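PDB 5B82: Tll0287 protein, which binds a covalently attached heme c with His/Cys axial ligation in a PAS-like domain, and is probably a redox-active or sensory protein of cyanobacteria. Local coordinates for residues Y131-V137 with D171-A177; M44-A49 with K65-V71; E30-V34 with A81-Q85. All blocks are in the same frame, centred on the assembly; numbering follows the deposited sequence.

How the contacts relate
The three contacts lie in one PAS-like domain. Contact 1 pairs strands 128-136 and 172-181, the middle strands of the four-stranded antiparallel sheet. Contacts 2 and 3 both join helix 28-49 to helix 69-82 or the chain beside it, with centres about 21 Å apart. Along the chain, contact 2 is nested inside the loop closed by contact 3, and contact 1 follows both. The centre of contact 1 lies about 15 Å from that of contact 2 and about 18 Å from that of contact 3. Contacts 1 and 2 touch the heme; contact 3 lies away from it. Helix 28-49 thus links the sheet, the heme site and the far end of helix 69-82.

Contact 1. Residues Y131-V137 with D171-A177; sequences YFRRIDV and DLRGMYA. With HEC (heme c), chain B.
Ile135 (chi1 m) is the apolar centre of this antiparallel strand pair; the short axes approach to 4.4 Å at 154°. Its CD1 lies 3.7 Å from the centroid of the Tyr176 ring (chi1 m), a CH-pi contact. Arg133, Ile135 and Tyr176 face helix 28-49. On the other face Phe132 pairs with Ala177 and Arg134 with Met175, both non-hydrogen-bonded. Phe132 CD1 meets Met175 CE at 3.6 Å. Arg133 N donates to Tyr176 O at 3.0 Å, and Tyr176 N to Arg133 O at 2.8 Å. Ile135 N bonds Gly174 O at 2.8 Å. A classic beta bulge sets Arg173 (phi/psi -81/-39°) and Gly174 opposite Ile135, shifting the register by one before Asp136. Ile135 O accepts Arg173 N at 2.8 Å and, weakly, Gly174 N at 3.4 Å. Arg134 NE forms a salt bridge with Asp136 OD1 at 2.9 Å. Ile135 CD1 lies 3.5 Å from HEC CMA and Asp136 O 3.4 Å from HEC CMB; Arg173 NH2 donates to HEC O1A at 2.7 Å. The bulged end lines part of the heme pocket.

Contact 2. Residues M44-A49 with K65-V71; sequences MRIGLA and KAVCAPV. With HEC (heme c), chain B.
Leu48, Arg45 and Val71 bury the most surface where the last turns of helix 28-49 meet the chain from Lys65 that leads into helix 69-82. Residues 44-49 are helical. The closest CA atoms are those of Leu48 and Val67, 5.4 Å apart. Leu48 (chi1 m, chi2 t) points toward the other segment. Its CD1 lies 3.5 Å from Val67 O and 3.8 Å from Pro70 CG. Its carbonyl O accepts a short bond of 2.5 Å from Lys65 NZ, which also bonds Thr51. Lys65 is extended, with all four chi angles t. Arg45 (chi1 t, chi2 t, chi3 m) runs to the heme and brings CD to 3.4 Å from HEC C2B. Its CB packs on Val71 CG2 at 3.7 Å. Its guanidinium lies between the heme on one face and Val71 CG1 on the other. Arg45 NH1 makes a weak hydrogen bond to Cys68 SG at 3.3 Å, and NH2 bonds Gln88 and Tyr176. Val71 (chi1 t) also meets Met44, whose CE is 3.5 Å from Pro70 CB. Cys68 SG (chi1 m) binds the heme iron, HEC FE, at 2.1 Å; His145 is the other axial ligand. This is the Cys half of the His/Cys ligation. The chemistry implies a meeting at the iron: the Cys68 sulfur holds HEC FE, and the cationic Arg45 of helix 28-49 lies beside it.

Contact 3. Residues E30-V34 with A81-Q85; sequences ELGKV and ANGWQ
Glu30 opens the helical segment 30-34, which faces the end of helix 69-82 and the turn after it. The nearest CA pairs are wide, 9.3 Å for Glu30 with Asn82 and 9.1 Å for Val34 with Trp84, so side chains bridge the gap. Glu30 is extended (chi1 and chi2 t). Its OE2 accepts a straight hydrogen bond from Trp84 NE1 at 2.9 Å. Lys33 follows, all four chi angles t. Its CG meets Trp84 CH2 at 3.6 Å, and its NZ makes a weak bond to Asn82 OD1 at 3.2 Å. Asn82 ND2 bonds Ile78 O. Val34 (chi1 t) sets CG2 3.5 Å from the Trp84 six-membered ring centroid, a CH-pi contact. With chi1 m and chi2 -24°, Trp84 offers its face to Val34 and its edge to Glu30 and Lys33. Gly83 (phi 71°) ends helix 69-82 and turns the chain into edge strand 85-89. Trp84, just ahead of that strand, packs against helix 28-49, whose Val34 also rests on Val178 and Ile180 of strand 172-181.

Contact 1. Residues Y131-V137 with D171-A177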
loop_
_atom_site.group_PDB
_atom_site.type_symbol
_atom_site.label_atom_id
_atom_site.label_comp_id
_atom_site.label_asym_id
_atom_site.label_seq_id
_atom_site.Cartn_x
_atom_site.Cartn_y
_atom_site.Cartn_z
ATOM N N TYR A 131 11.959 -3.972 4.314
ATOM C CA TYR A 131 11.260 -4.903 3.447
ATOM C C TYR A 131 10.226 -4.131 2.658
ATOM O O TYR A 131 9.514 -3.287 3.220
ATOM C CB TYR A 131 10.577 -5.985 4.290
ATOM C CG TYR A 131 9.697 -6.975 3.521
ATOM C CD1 TYR A 131 10.257 -7.971 2.725
ATOM C CD2 TYR A 131 8.310 -6.945 3.638
ATOM C CE1 TYR A 131 9.460 -8.898 2.049
ATOM C CE2 TYR A 131 7.498 -7.881 2.958
ATOM C CZ TYR A 131 8.087 -8.848 2.175
ATOM O OH TYR A 131 7.292 -9.775 1.507
ATOM N N PHE A 132 10.160 -4.414 1.357
ATOM C CA PHE A 132 9.213 -3.768 0.468
ATOM C C PHE A 132 8.428 -4.852 -0.253
ATOM O O PHE A 132 8.991 -5.851 -0.663
ATOM C CB PHE A 132 9.933 -2.910 -0.565
ATOM C CG PHE A 132 10.820 -1.843 0.051
ATOM C CD1 PHE A 132 10.304 -0.602 0.372
ATOM C CD2 PHE A 132 12.157 -2.098 0.299
ATOM C CE1 PHE A 132 11.118 0.391 0.957
ATOM C CE2 PHE A 132 12.984 -1.112 0.873
ATOM C CZ PHE A 132 12.458 0.125 1.198
ATOM N N ARG A 133 7.135 -4.628 -0.422
ATOM C CA ARG A 133 6.299 -5.606 -1.108
ATOM C C ARG A 133 5.380 -4.858 -2.058
ATOM O O ARG A 133 4.630 -3.967 -1.651
ATOM C CB ARG A 133 5.533 -6.463 -0.090
ATOM C CG ARG A 133 4.928 -7.787 -0.672
ATOM C CD ARG A 133 3.504 -7.605 -1.117
ATOM N NE ARG A 133 2.889 -8.882 -1.509
ATOM C CZ ARG A 133 2.816 -9.324 -2.760
ATOM N NH1 ARG A 133 3.317 -8.592 -3.754
ATOM N NH2 ARG A 133 2.229 -10.492 -3.027
ATOM N N ARG A 134 5.451 -5.202 -3.337
ATOM C CA ARG A 134 4.660 -4.484 -4.334
ATOM C C ARG A 134 3.151 -4.657 -4.132
ATOM O O ARG A 134 2.680 -5.678 -3.624
ATOM C CB ARG A 134 5.072 -4.878 -5.765
ATOM C CG ARG A 134 4.208 -5.944 -6.408
ATOM C CD ARG A 134 4.802 -6.458 -7.736
ATOM N NE ARG A 134 4.529 -5.605 -8.889
ATOM C CZ ARG A 134 5.454 -5.205 -9.760
ATOM N NH1 ARG A 134 6.721 -5.572 -9.602
ATOM N NH2 ARG A 134 5.113 -4.442 -10.793
ATOM N N ILE A 135 2.409 -3.629 -4.519
ATOM C CA ILE A 135 0.954 -3.675 -4.565
ATOM C C ILE A 135 0.528 -3.462 -6.014
ATOM O O ILE A 135 0.855 -2.437 -6.619
ATOM C CB ILE A 135 0.334 -2.557 -3.714
ATOM C CG1 ILE A 135 0.746 -2.712 -2.253
ATOM C CG2 ILE A 135 -1.193 -2.578 -3.828
ATOM C CD1 ILE A 135 0.575 -1.458 -1.419
ATOM N N ASP A 136 -0.196 -4.420 -6.577
ATOM C CA ASP A 136 -0.667 -4.273 -7.943
ATOM C C ASP A 136 -2.145 -3.897 -7.969
ATOM O O ASP A 136 -2.850 -4.034 -6.971
ATOM C CB ASP A 136 -0.407 -5.541 -8.759
ATOM C CG ASP A 136 1.076 -5.754 -9.065
ATOM O OD1 ASP A 136 1.819 -4.755 -9.208
ATOM O OD2 ASP A 136 1.498 -6.928 -9.173
ATOM N N VAL A 137 -2.604 -3.414 -9.114
ATOM C CA VAL A 137 -3.996 -3.021 -9.268
ATOM C C VAL A 137 -4.821 -4.192 -9.792
ATOM O O VAL A 137 -4.499 -4.737 -10.840
ATOM C CB VAL A 137 -4.112 -1.850 -10.250
ATOM C CG1 VAL A 137 -5.572 -1.518 -10.518
ATOM C CG2 VAL A 137 -3.367 -0.630 -9.715
ATOM N N ASP A 171 -1.476 -2.566 -13.316
ATOM C CA ASP A 171 -0.569 -1.461 -12.995
ATOM C C ASP A 171 0.119 -1.646 -11.645
ATOM O O ASP A 171 -0.408 -2.308 -10.757
ATOM C CB ASP A 171 -1.330 -0.134 -12.940
ATOM C CG ASP A 171 -1.695 0.388 -14.309
ATOM O OD1 ASP A 171 -1.511 -0.363 -15.289
ATOM O OD2 ASP A 171 -2.172 1.541 -14.393
ATOM N N LEU A 172 1.285 -1.029 -11.484
ATOM C CA LEU A 172 1.902 -0.929 -10.165
ATOM C C LEU A 172 1.216 0.173 -9.360
ATOM O O LEU A 172 1.287 1.350 -9.722
ATOM C CB LEU A 172 3.396 -0.637 -10.291
ATOM C CG LEU A 172 4.122 -0.359 -8.976
ATOM C CD1 LEU A 172 4.118 -1.605 -8.090
ATOM C CD2 LEU A 172 5.532 0.120 -9.262
ATOM N N ARG A 173 0.555 -0.212 -8.270
ATOM C CA ARG A 173 -0.200 0.724 -7.441
ATOM C C ARG A 173 0.694 1.492 -6.465
ATOM O O ARG A 173 0.491 2.683 -6.215
ATOM C CB ARG A 173 -1.266 -0.033 -6.647
ATOM C CG ARG A 173 -1.977 0.811 -5.609
ATOM C CD ARG A 173 -2.933 1.817 -6.257
ATOM N NE ARG A 173 -3.587 2.636 -5.239
ATOM C CZ ARG A 173 -3.090 3.772 -4.755
ATOM N NH1 ARG A 173 -1.936 4.238 -5.209
ATOM N NH2 ARG A 173 -3.754 4.446 -3.823
ATOM N N GLY A 174 1.677 0.786 -5.920
ATOM C CA GLY A 174 2.544 1.298 -4.875
ATOM C C GLY A 174 3.177 0.104 -4.191
ATOM O O GLY A 174 3.339 -0.960 -4.802
ATOM N N MET A 175 3.521 0.256 -2.918
ATOM C CA MET A 175 4.196 -0.807 -2.182
ATOM C C MET A 175 3.954 -0.672 -0.695
ATOM O O MET A 175 3.566 0.408 -0.224
ATOM C CB MET A 175 5.697 -0.763 -2.450
ATOM C CG MET A 175 6.419 0.406 -1.774
ATOM S SD MET A 175 8.115 0.529 -2.339
ATOM C CE MET A 175 8.639 2.005 -1.431
ATOM N N TYR A 176 4.146 -1.767 0.044
ATOM C CA TYR A 176 4.288 -1.677 1.501
ATOM C C TYR A 176 5.769 -1.512 1.809
ATOM O O TYR A 176 6.608 -2.081 1.110
ATOM C CB TYR A 176 3.778 -2.934 2.203
ATOM C CG TYR A 176 2.368 -3.315 1.822
ATOM C CD1 TYR A 176 1.271 -2.725 2.443
ATOM C CD2 TYR A 176 2.136 -4.266 0.849
ATOM C CE1 TYR A 176 -0.025 -3.071 2.084
ATOM C CE2 TYR A 176 0.853 -4.628 0.495
ATOM C CZ TYR A 176 -0.219 -4.024 1.107
ATOM O OH TYR A 176 -1.489 -4.382 0.732
ATOM N N ALA A 177 6.086 -0.741 2.847
ATOM C CA ALA A 177 7.476 -0.529 3.278
ATOM C C ALA A 177 7.585 -0.730 4.783
ATOM O O ALA A 177 6.874 -0.086 5.561
ATOM C CB ALA A 177 7.937 0.863 2.917
HETATM FE FE HEC B . -7.395 2.065 -2.160
HETATM C CHA HEC B . -5.510 4.300 -0.434
HETATM C CHB HEC B . -4.467 0.403 -3.095
HETATM C CHC HEC B . -9.205 -0.351 -3.699
HETATM C CHD HEC B . -10.246 3.898 -1.597
HETATM N NA HEC B . -5.360 2.338 -1.881
HETATM C C1A HEC B . -4.822 3.264 -1.011
HETATM C C2A HEC B . -3.414 2.964 -0.830
HETATM C C3A HEC B . -3.143 1.882 -1.570
HETATM C C4A HEC B . -4.348 1.474 -2.245
HETATM C CMA HEC B . -1.789 1.168 -1.720
HETATM C CAA HEC B . -2.420 3.741 0.071
HETATM C CBA HEC B . -1.546 4.705 -0.731
HETATM C CGA HEC B . -2.296 5.980 -1.007
HETATM O O1A HEC B . -2.552 6.283 -2.198
HETATM O O2A HEC B . -2.674 6.688 -0.037
HETATM N NB HEC B . -6.907 0.372 -3.209
HETATM C C1B HEC B . -5.662 -0.174 -3.439
HETATM C C2B HEC B . -5.829 -1.452 -4.101
HETATM C C3B HEC B . -7.137 -1.653 -4.274
HETATM C C4B HEC B . -7.841 -0.520 -3.710
HETATM C CMB HEC B . -4.679 -2.380 -4.569
HETATM C CAB HEC B . -7.800 -2.883 -4.938
HETATM C CBB HEC B . -7.566 -4.160 -4.090
HETATM N NC HEC B . -9.356 1.842 -2.599
HETATM C C1C HEC B . -9.902 0.728 -3.197
HETATM C C2C HEC B . -11.342 0.819 -3.074
HETATM C C3C HEC B . -11.639 2.049 -2.619
HETATM C C4C HEC B . -10.390 2.678 -2.230
HETATM C CMC HEC B . -12.306 -0.146 -3.804
HETATM C CAC HEC B . -13.048 2.673 -2.430
HETATM C CBC HEC B . -13.999 1.880 -1.503
HETATM N ND HEC B . -7.814 3.844 -1.237
HETATM C C1D HEC B . -9.090 4.343 -0.998
HETATM C C2D HEC B . -9.001 5.411 -0.021
HETATM C C3D HEC B . -7.521 5.525 0.319
HETATM C C4D HEC B . -6.863 4.524 -0.475
HETATM C CMD HEC B . -10.150 6.263 0.557
HETATM C CAD HEC B . -6.847 6.485 1.324
HETATM C CBD HEC B . -6.872 5.739 2.653
HETATM C CGD HEC B . -6.073 6.464 3.713
HETATM O O1D HEC B . -6.444 7.600 4.086
HETATM O O2D HEC B . -5.067 5.890 4.184
#

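Contact 2. Residues M44-A49 with K65-V71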
loop_
_atom_site.group_PDB
_atom_site.type_symbol
_atom_site.label_atom_id
_atom_site.label_comp_id
_atom_site.label_asym_id
_atom_site.label_seq_id
_atom_site.Cartn_x
_atom_site.Cartn_y
_atom_site.Cartn_z
ATOM N N MET A 44 -5.943 -8.823 3.267
ATOM C CA MET A 44 -7.048 -8.116 3.903
ATOM C C MET A 44 -7.622 -7.080 2.962
ATOM O O MET A 44 -8.846 -7.029 2.759
ATOM C CB MET A 44 -6.610 -7.433 5.197
ATOM C CG MET A 44 -7.615 -6.395 5.706
ATOM S SD MET A 44 -6.998 -5.581 7.203
ATOM C CE MET A 44 -7.935 -4.064 7.168
ATOM N N ARG A 45 -6.757 -6.244 2.383
ATOM C CA ARG A 45 -7.295 -5.254 1.446
ATOM C C ARG A 45 -8.047 -5.928 0.302
ATOM O O ARG A 45 -9.174 -5.541 -0.032
ATOM C CB ARG A 45 -6.212 -4.348 0.864
ATOM C CG ARG A 45 -6.806 -3.081 0.232
ATOM C CD ARG A 45 -5.941 -2.546 -0.903
ATOM N NE ARG A 45 -4.531 -2.506 -0.525
ATOM C CZ ARG A 45 -3.967 -1.531 0.176
ATOM N NH1 ARG A 45 -4.690 -0.493 0.580
ATOM N NH2 ARG A 45 -2.675 -1.594 0.471
ATOM N N ILE A 46 -7.409 -6.932 -0.298
ATOM C CA ILE A 46 -8.020 -7.640 -1.420
ATOM C C ILE A 46 -9.395 -8.184 -1.042
ATOM O O ILE A 46 -10.358 -8.093 -1.812
ATOM C CB ILE A 46 -7.095 -8.762 -1.910
ATOM C CG1 ILE A 46 -5.945 -8.150 -2.710
ATOM C CG2 ILE A 46 -7.857 -9.763 -2.760
ATOM C CD1 ILE A 46 -4.765 -9.077 -2.894
ATOM N N GLY A 47 -9.479 -8.716 0.171
ATOM C CA GLY A 47 -10.720 -9.233 0.703
ATOM C C GLY A 47 -11.792 -8.176 0.848
ATOM O O GLY A 47 -12.947 -8.416 0.489
ATOM N N LEU A 48 -11.433 -7.007 1.371
ATOM C CA LEU A 48 -12.433 -5.944 1.516
ATOM C C LEU A 48 -12.919 -5.446 0.150
ATOM O O LEU A 48 -14.111 -5.214 -0.055
ATOM C CB LEU A 48 -11.896 -4.786 2.362
ATOM C CG LEU A 48 -11.669 -5.157 3.829
ATOM C CD1 LEU A 48 -10.990 -4.026 4.601
ATOM C CD2 LEU A 48 -12.991 -5.536 4.464
ATOM N N ALA A 49 -11.996 -5.308 -0.793
ATOM C CA ALA A 49 -12.362 -4.817 -2.119
ATOM C C ALA A 49 -13.120 -5.840 -2.963
ATOM O O ALA A 49 -13.817 -5.461 -3.902
ATOM C CB ALA A 49 -11.123 -4.337 -2.864
ATOM N N LYS A 65 -18.110 1.916 1.259
ATOM C CA LYS A 65 -17.507 0.903 2.118
ATOM C C LYS A 65 -16.044 1.237 2.399
ATOM O O LYS A 65 -15.323 1.686 1.510
ATOM C CB LYS A 65 -17.603 -0.459 1.427
ATOM C CG LYS A 65 -16.889 -1.617 2.098
ATOM C CD LYS A 65 -16.949 -2.863 1.205
ATOM C CE LYS A 65 -16.384 -4.097 1.907
ATOM N NZ LYS A 65 -16.400 -5.309 1.028
ATOM N N ALA A 66 -15.614 1.020 3.639
ATOM C CA ALA A 66 -14.218 1.216 4.000
ATOM C C ALA A 66 -13.395 0.071 3.432
ATOM O O ALA A 66 -13.684 -1.103 3.668
ATOM C CB ALA A 66 -14.055 1.290 5.507
ATOM N N VAL A 67 -12.379 0.409 2.659
ATOM C CA VAL A 67 -11.543 -0.614 2.069
ATOM C C VAL A 67 -10.087 -0.391 2.472
ATOM O O VAL A 67 -9.470 -1.255 3.095
ATOM C CB VAL A 67 -11.717 -0.657 0.537
ATOM C CG1 VAL A 67 -10.607 -1.470 -0.116
ATOM C CG2 VAL A 67 -13.111 -1.210 0.169
ATOM N N CYS A 68 -9.551 0.782 2.153
ATOM C CA CYS A 68 -8.128 1.029 2.353
ATOM C C CYS A 68 -7.776 1.715 3.685
ATOM O O CYS A 68 -6.681 1.513 4.206
ATOM C CB CYS A 68 -7.555 1.802 1.163
ATOM S SG CYS A 68 -7.518 0.879 -0.409
ATOM N N ALA A 69 -8.692 2.512 4.239
ATOM C CA ALA A 69 -8.446 3.135 5.547
ATOM C C ALA A 69 -8.087 2.125 6.660
ATOM O O ALA A 69 -7.093 2.324 7.393
ATOM C CB ALA A 69 -9.613 4.035 5.965
ATOM N N PRO A 70 -8.874 1.033 6.791
ATOM C CA PRO A 70 -8.483 0.036 7.795
ATOM C C PRO A 70 -7.120 -0.604 7.536
ATOM O O PRO A 70 -6.497 -1.091 8.486
ATOM C CB PRO A 70 -9.601 -1.016 7.710
ATOM C CG PRO A 70 -10.312 -0.746 6.443
ATOM C CD PRO A 70 -10.190 0.712 6.205
ATOM N N VAL A 71 -6.664 -0.609 6.283
ATOM C CA VAL A 71 -5.318 -1.093 5.977
ATOM C C VAL A 71 -4.268 -0.192 6.631
ATOM O O VAL A 71 -3.332 -0.679 7.272
ATOM C CB VAL A 71 -5.070 -1.178 4.454
ATOM C CG1 VAL A 71 -3.625 -1.519 4.165
ATOM C CG2 VAL A 71 -6.005 -2.206 3.829
HETATM FE FE HEC B . -7.395 2.065 -2.160
HETATM C CHA HEC B . -5.510 4.300 -0.434
HETATM C CHB HEC B . -4.467 0.403 -3.095
HETATM C CHC HEC B . -9.205 -0.351 -3.699
HETATM C CHD HEC B . -10.246 3.898 -1.597
HETATM N NA HEC B . -5.360 2.338 -1.881
HETATM C C1A HEC B . -4.822 3.264 -1.011
HETATM C C2A HEC B . -3.414 2.964 -0.830
HETATM C C3A HEC B . -3.143 1.882 -1.570
HETATM C C4A HEC B . -4.348 1.474 -2.245
HETATM C CMA HEC B . -1.789 1.168 -1.720
HETATM C CAA HEC B . -2.420 3.741 0.071
HETATM C CBA HEC B . -1.546 4.705 -0.731
HETATM C CGA HEC B . -2.296 5.980 -1.007
HETATM O O1A HEC B . -2.552 6.283 -2.198
HETATM O O2A HEC B . -2.674 6.688 -0.037
HETATM N NB HEC B . -6.907 0.372 -3.209
HETATM C C1B HEC B . -5.662 -0.174 -3.439
HETATM C C2B HEC B . -5.829 -1.452 -4.101
HETATM C C3B HEC B . -7.137 -1.653 -4.274
HETATM C C4B HEC B . -7.841 -0.520 -3.710
HETATM C CMB HEC B . -4.679 -2.380 -4.569
HETATM C CAB HEC B . -7.800 -2.883 -4.938
HETATM C CBB HEC B . -7.566 -4.160 -4.090
HETATM N NC HEC B . -9.356 1.842 -2.599
HETATM C C1C HEC B . -9.902 0.728 -3.197
HETATM C C2C HEC B . -11.342 0.819 -3.074
HETATM C C3C HEC B . -11.639 2.049 -2.619
HETATM C C4C HEC B . -10.390 2.678 -2.230
HETATM C CMC HEC B . -12.306 -0.146 -3.804
HETATM C CAC HEC B . -13.048 2.673 -2.430
HETATM C CBC HEC B . -13.999 1.880 -1.503
HETATM N ND HEC B . -7.814 3.844 -1.237
HETATM C C1D HEC B . -9.090 4.343 -0.998
HETATM C C2D HEC B . -9.001 5.411 -0.021
HETATM C C3D HEC B . -7.521 5.525 0.319
HETATM C C4D HEC B . -6.863 4.524 -0.475
HETATM C CMD HEC B . -10.150 6.263 0.557
HETATM C CAD HEC B . -6.847 6.485 1.324
HETATM C CBD HEC B . -6.872 5.739 2.653
HETATM C CGD HEC B . -6.073 6.464 3.713
HETATM O O1D HEC B . -6.444 7.600 4.086
HETATM O O2D HEC B . -5.067 5.890 4.184
#

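Contact 3. Residues E30-V34 with A81-Q85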
loop_
_atom_site.group_PDB
_atom_site.type_symbol
_atom_site.label_atom_id
_atom_site.label_comp_id
_atom_site.label_asym_id
_atom_site.label_seq_id
_atom_site.Cartn_x
_atom_site.Cartn_y
_atom_site.Cartn_z
ATOM N N GLU A 30 11.778 -12.823 13.327
ATOM C CA GLU A 30 11.285 -11.466 13.076
ATOM C C GLU A 30 11.136 -11.124 11.593
ATOM O O GLU A 30 10.145 -10.497 11.178
ATOM C CB GLU A 30 12.177 -10.433 13.775
ATOM C CG GLU A 30 11.660 -9.022 13.646
ATOM C CD GLU A 30 12.342 -8.058 14.597
ATOM O OE1 GLU A 30 13.496 -8.331 14.993
ATOM O OE2 GLU A 30 11.719 -7.033 14.954
ATOM N N LEU A 31 12.117 -11.523 10.791
ATOM C CA LEU A 31 12.035 -11.307 9.349
ATOM C C LEU A 31 10.797 -12.019 8.780
ATOM O O LEU A 31 9.991 -11.427 8.012
ATOM C CB LEU A 31 13.306 -11.821 8.677
ATOM C CG LEU A 31 14.583 -11.121 9.171
ATOM C CD1 LEU A 31 15.814 -11.869 8.697
ATOM C CD2 LEU A 31 14.605 -9.699 8.666
ATOM N N GLY A 32 10.628 -13.279 9.189
ATOM C CA GLY A 32 9.457 -14.023 8.711
ATOM C C GLY A 32 8.136 -13.394 9.142
ATOM O O GLY A 32 7.165 -13.347 8.373
ATOM N N LYS A 33 8.098 -12.929 10.392
ATOM C CA LYS A 33 6.939 -12.241 10.943
ATOM C C LYS A 33 6.593 -10.999 10.124
ATOM O O LYS A 33 5.414 -10.707 9.886
ATOM C CB LYS A 33 7.181 -11.864 12.414
ATOM C CG LYS A 33 6.023 -11.104 13.022
ATOM C CD LYS A 33 6.086 -11.027 14.537
ATOM C CE LYS A 33 4.734 -10.559 15.083
ATOM N NZ LYS A 33 4.688 -10.491 16.568
ATOM N N VAL A 34 7.614 -10.262 9.694
ATOM C CA VAL A 34 7.372 -9.128 8.798
ATOM C C VAL A 34 6.725 -9.571 7.474
ATOM O O VAL A 34 5.689 -9.008 7.052
ATOM C CB VAL A 34 8.660 -8.334 8.492
ATOM C CG1 VAL A 34 8.411 -7.326 7.362
ATOM C CG2 VAL A 34 9.161 -7.604 9.735
ATOM N N ALA A 81 3.007 -2.196 17.609
ATOM C CA ALA A 81 3.096 -3.440 18.362
ATOM C C ALA A 81 4.469 -4.086 18.234
ATOM O O ALA A 81 4.913 -4.786 19.145
ATOM C CB ALA A 81 2.016 -4.410 17.914
ATOM N N ASN A 82 5.145 -3.851 17.112
ATOM C CA ASN A 82 6.402 -4.549 16.867
ATOM C C ASN A 82 7.679 -3.705 16.959
ATOM O O ASN A 82 8.792 -4.236 16.899
ATOM C CB ASN A 82 6.339 -5.264 15.520
ATOM C CG ASN A 82 5.368 -6.427 15.527
ATOM O OD1 ASN A 82 5.700 -7.526 15.976
ATOM N ND2 ASN A 82 4.159 -6.191 15.039
ATOM N N GLY A 83 7.527 -2.398 17.114
ATOM C CA GLY A 83 8.678 -1.517 17.082
ATOM C C GLY A 83 9.255 -1.412 15.681
ATOM O O GLY A 83 10.465 -1.236 15.505
ATOM N N TRP A 84 8.389 -1.549 14.676
ATOM C CA TRP A 84 8.781 -1.358 13.289
ATOM C C TRP A 84 8.249 -0.016 12.807
ATOM O O TRP A 84 7.418 0.602 13.463
ATOM C CB TRP A 84 8.174 -2.454 12.400
ATOM C CG TRP A 84 8.511 -3.860 12.804
ATOM C CD1 TRP A 84 9.589 -4.267 13.533
ATOM C CD2 TRP A 84 7.758 -5.047 12.500
ATOM N NE1 TRP A 84 9.554 -5.632 13.701
ATOM C CE2 TRP A 84 8.442 -6.135 13.079
ATOM C CE3 TRP A 84 6.568 -5.292 11.800
ATOM C CZ2 TRP A 84 7.979 -7.448 12.984
ATOM C CZ3 TRP A 84 6.108 -6.603 11.701
ATOM C CH2 TRP A 84 6.815 -7.662 12.285
ATOM N N GLN A 85 8.736 0.435 11.657
ATOM C CA GLN A 85 8.033 1.455 10.895
ATOM C C GLN A 85 7.330 0.699 9.780
ATOM O O GLN A 85 7.950 -0.129 9.129
ATOM C CB GLN A 85 9.017 2.452 10.301
ATOM C CG GLN A 85 9.718 3.295 11.357
ATOM C CD GLN A 85 11.130 3.634 10.970
ATOM O OE1 GLN A 85 11.375 4.228 9.916
ATOM N NE2 GLN A 85 12.079 3.244 11.811
#